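Local coordinates for protein acetyl xylan esterase II (Penicillium purpurogenum, PDB 1G66) that probably hydrolyses acetyl ester groups on xylan as a serine esterase of the cutinase family, at residues 31-36 with 201-206. Sequence-based numbering, arbitrary orientation.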
ATOM      1  N   SER A  31      11.688  12.067  -7.268  1.00  7.45           N
ATOM      2  CA  SER A  31      12.311  13.360  -7.402  1.00  8.61           C
ATOM      3  C   SER A  31      13.289  13.644  -6.261  1.00  7.29           C
ATOM      4  O   SER A  31      14.207  14.418  -6.483  1.00  9.03           O
ATOM      5  CB  SER A  31      11.245  14.432  -7.230  0.56 13.78           C
ATOM      6  OG  SER A  31      10.692  14.727  -5.965  0.56 17.67           O
ATOM      7  N   ALA A  32      13.127  12.992  -5.121  1.00  6.95           N
ATOM      8  CA  ALA A  32      14.041  13.145  -4.007  1.00  7.29           C
ATOM      9  C   ALA A  32      15.330  12.343  -4.225  1.00  7.57           C
ATOM     10  O   ALA A  32      16.324  12.613  -3.535  1.00  8.39           O
ATOM     11  CB  ALA A  32      13.385  12.713  -2.717  1.00  8.45           C
ATOM     12  N   TYR A  33      15.269  11.379  -5.083  1.00  8.14           N
ATOM     13  CA  TYR A  33      16.386  10.440  -5.307  1.00  7.77           C
ATOM     14  C   TYR A  33      16.613  10.244  -6.788  1.00  8.37           C
ATOM     15  O   TYR A  33      16.227   9.234  -7.364  1.00  8.07           O
ATOM     16  CB  TYR A  33      16.114   9.103  -4.617  1.00  7.54           C
ATOM     17  CG  TYR A  33      16.048   9.222  -3.120  1.00  7.57           C
ATOM     18  CD1 TYR A  33      14.849   9.342  -2.437  1.00  8.31           C
ATOM     19  CD2 TYR A  33      17.193   9.265  -2.345  1.00  8.14           C
ATOM     20  CE1 TYR A  33      14.804   9.467  -1.078  1.00  8.50           C
ATOM     21  CE2 TYR A  33      17.160   9.384  -0.957  1.00  8.48           C
ATOM     22  CZ  TYR A  33      15.944   9.501  -0.337  1.00  8.85           C
ATOM     23  OH  TYR A  33      15.823   9.614   1.037  1.00 10.71           O
ATOM     24  N   PRO A  34      17.290  11.179  -7.443  1.00  9.88           N
ATOM     25  CA  PRO A  34      17.616  10.979  -8.852  1.00 13.30           C
ATOM     26  C   PRO A  34      18.295   9.644  -9.098  1.00  9.34           C
ATOM     27  O   PRO A  34      19.148   9.192  -8.314  1.00  9.49           O
ATOM     28  CB  PRO A  34      18.605  12.120  -9.082  1.00 19.19           C
ATOM     29  CG  PRO A  34      18.081  13.177  -8.149  1.00 19.50           C
ATOM     30  CD  PRO A  34      17.774  12.433  -6.866  1.00 11.59           C
ATOM     31  N   GLY A  35      17.932   8.968 -10.174  1.00  9.35           N
ATOM     32  CA  GLY A  35      18.399   7.665 -10.511  1.00  8.48           C
ATOM     33  C   GLY A  35      17.504   6.540 -10.000  1.00  6.22           C
ATOM     34  O   GLY A  35      17.607   5.431 -10.489  1.00  7.43           O
ATOM     35  N   SER A  36      16.652   6.864  -9.017  1.00  5.74           N
ATOM     36  CA  SER A  36      15.713   5.859  -8.534  1.00  5.11           C
ATOM     37  C   SER A  36      14.737   5.514  -9.643  1.00  5.00           C
ATOM     38  O   SER A  36      14.499   6.322 -10.551  1.00  5.70           O
ATOM     39  CB  SER A  36      14.988   6.296  -7.287  0.77  5.47           C
ATOM     40  OG  SER A  36      14.172   7.437  -7.505  0.77  6.50           O
ATOM     41  N   PHE A 201       8.859  10.592   5.864  1.00  5.76           N
ATOM     42  CA  PHE A 201       9.102   9.279   6.442  1.00  5.61           C
ATOM     43  C   PHE A 201      10.001   8.441   5.554  1.00  5.31           C
ATOM     44  O   PHE A 201      10.948   7.834   6.029  1.00  6.00           O
ATOM     45  CB  PHE A 201       7.752   8.583   6.651  1.00  5.53           C
ATOM     46  CG  PHE A 201       7.896   7.202   7.219  1.00  5.17           C
ATOM     47  CD1 PHE A 201       8.240   6.989   8.523  1.00  6.26           C
ATOM     48  CD2 PHE A 201       7.679   6.079   6.408  1.00  5.78           C
ATOM     49  CE1 PHE A 201       8.348   5.726   9.053  1.00  6.71           C
ATOM     50  CE2 PHE A 201       7.770   4.797   6.927  1.00  5.86           C
ATOM     51  CZ  PHE A 201       8.118   4.613   8.270  1.00  7.08           C
ATOM     52  N   VAL A 202       9.708   8.391   4.264  1.00  5.33           N
ATOM     53  CA  VAL A 202      10.544   7.635   3.346  1.00  5.36           C
ATOM     54  C   VAL A 202      11.992   8.117   3.467  1.00  5.83           C
ATOM     55  O   VAL A 202      12.912   7.287   3.530  1.00  6.74           O
ATOM     56  CB  VAL A 202      10.010   7.733   1.913  1.00  5.43           C
ATOM     57  CG1 VAL A 202      11.017   7.131   0.925  1.00  6.48           C
ATOM     58  CG2 VAL A 202       8.653   7.090   1.775  1.00  5.96           C
ATOM     59  N   LYS A 203      12.192   9.440   3.389  1.00  6.76           N
ATOM     60  CA  LYS A 203      13.570   9.915   3.478  1.00  7.99           C
ATOM     61  C   LYS A 203      14.249   9.513   4.779  1.00  8.74           C
ATOM     62  O   LYS A 203      15.445   9.215   4.799  1.00 10.64           O
ATOM     63  CB  LYS A 203      13.551  11.449   3.366  1.00 11.35           C
ATOM     64  CG  LYS A 203      13.265  11.892   1.905  1.00 11.24           C
ATOM     65  CD  LYS A 203      13.182  13.405   1.956  1.00 20.17           C
ATOM     66  CE  LYS A 203      13.320  13.992   0.599  1.00 30.27           C
ATOM     67  NZ  LYS A 203      13.552  15.481   0.854  1.00 39.38           N
ATOM     68  N   SER A 204      13.515   9.562   5.887  1.00  8.38           N
ATOM     69  CA  SER A 204      14.081   9.136   7.163  1.00  9.50           C
ATOM     70  C   SER A 204      14.498   7.684   7.129  1.00  8.77           C
ATOM     71  O   SER A 204      15.474   7.359   7.773  1.00 13.96           O
ATOM     72  CB  SER A 204      13.095   9.335   8.303  0.69 10.17           C
ATOM     73  OG  SER A 204      12.107   8.343   8.458  0.69 10.29           O
ATOM     74  N   LYS A 205      13.788   6.841   6.416  1.00  8.27           N
ATOM     75  CA  LYS A 205      14.097   5.449   6.403  1.00  8.85           C
ATOM     76  C   LYS A 205      15.163   5.117   5.384  1.00  9.52           C
ATOM     77  O   LYS A 205      15.924   4.168   5.622  1.00 12.42           O
ATOM     78  CB  LYS A 205      12.824   4.664   6.108  1.00  9.45           C
ATOM     79  CG  LYS A 205      11.736   4.678   7.125  1.00 10.86           C
ATOM     80  CD  LYS A 205      12.190   4.247   8.520  1.00 16.74           C
ATOM     81  CE  LYS A 205      12.062   5.439   9.421  1.00 26.85           C
ATOM     82  NZ  LYS A 205      12.337   4.971  10.804  1.00 37.28           N
ATOM     83  N   LEU A 206      15.241   5.826   4.295  1.00  9.26           N
ATOM     84  CA  LEU A 206      16.214   5.523   3.282  1.00 10.37           C
ATOM     85  C   LEU A 206      17.564   6.074   3.607  1.00 12.94           C
ATOM     86  O   LEU A 206      18.563   5.446   3.284  1.00 17.18           O
ATOM     87  CB  LEU A 206      15.794   6.084   1.908  1.00  8.97           C
ATOM     88  CG  LEU A 206      14.606   5.371   1.307  1.00  6.75           C
ATOM     89  CD1 LEU A 206      14.205   5.948  -0.002  1.00  8.20           C
ATOM     90  CD2 LEU A 206      14.905   3.890   1.093  1.00  9.26           C
TER
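Ala32, at the end of helix 23-32, puts its CB 3.6 Å from CE of Lys203 on the C-terminal helix 190-206. In this alpha/beta-hydrolase fold of the cutinase family, the two helices also meet through Val202 on Val29, while Tyr33 and Leu206 both touch Ile5 of strand 5-10 in the parallel sheet. A methyl suits this spot, since it leaves room for the extended aliphatic chain of Lys203, whose CG lies 3.5 Å from Tyr33 OH before the chain continues to Ala32. Tyr33, the first residue to leave the helical path, makes most of the contact with helix 190-206. Its CG stands anti to its own carbonyl carbon (chi1 -64°), a rotamer that sets the ring obliquely across Leu206 and Lys203. There CE1 meets CD1 of Leu206 at 3.7 Å; this branched apolar side chain also packs on Val85. The phenol OH lies 3.3 Å from CA of Lys203 and is hydrogen-bonded to OXT of Gly207, so an aromatic with a polar end serves both needs. Tyr33 also opens a type II turn, in which Gly35 accepts the positive phi (93°) required there. Ser36 closes it, its N donating to Tyr33 O at 2.9 Å.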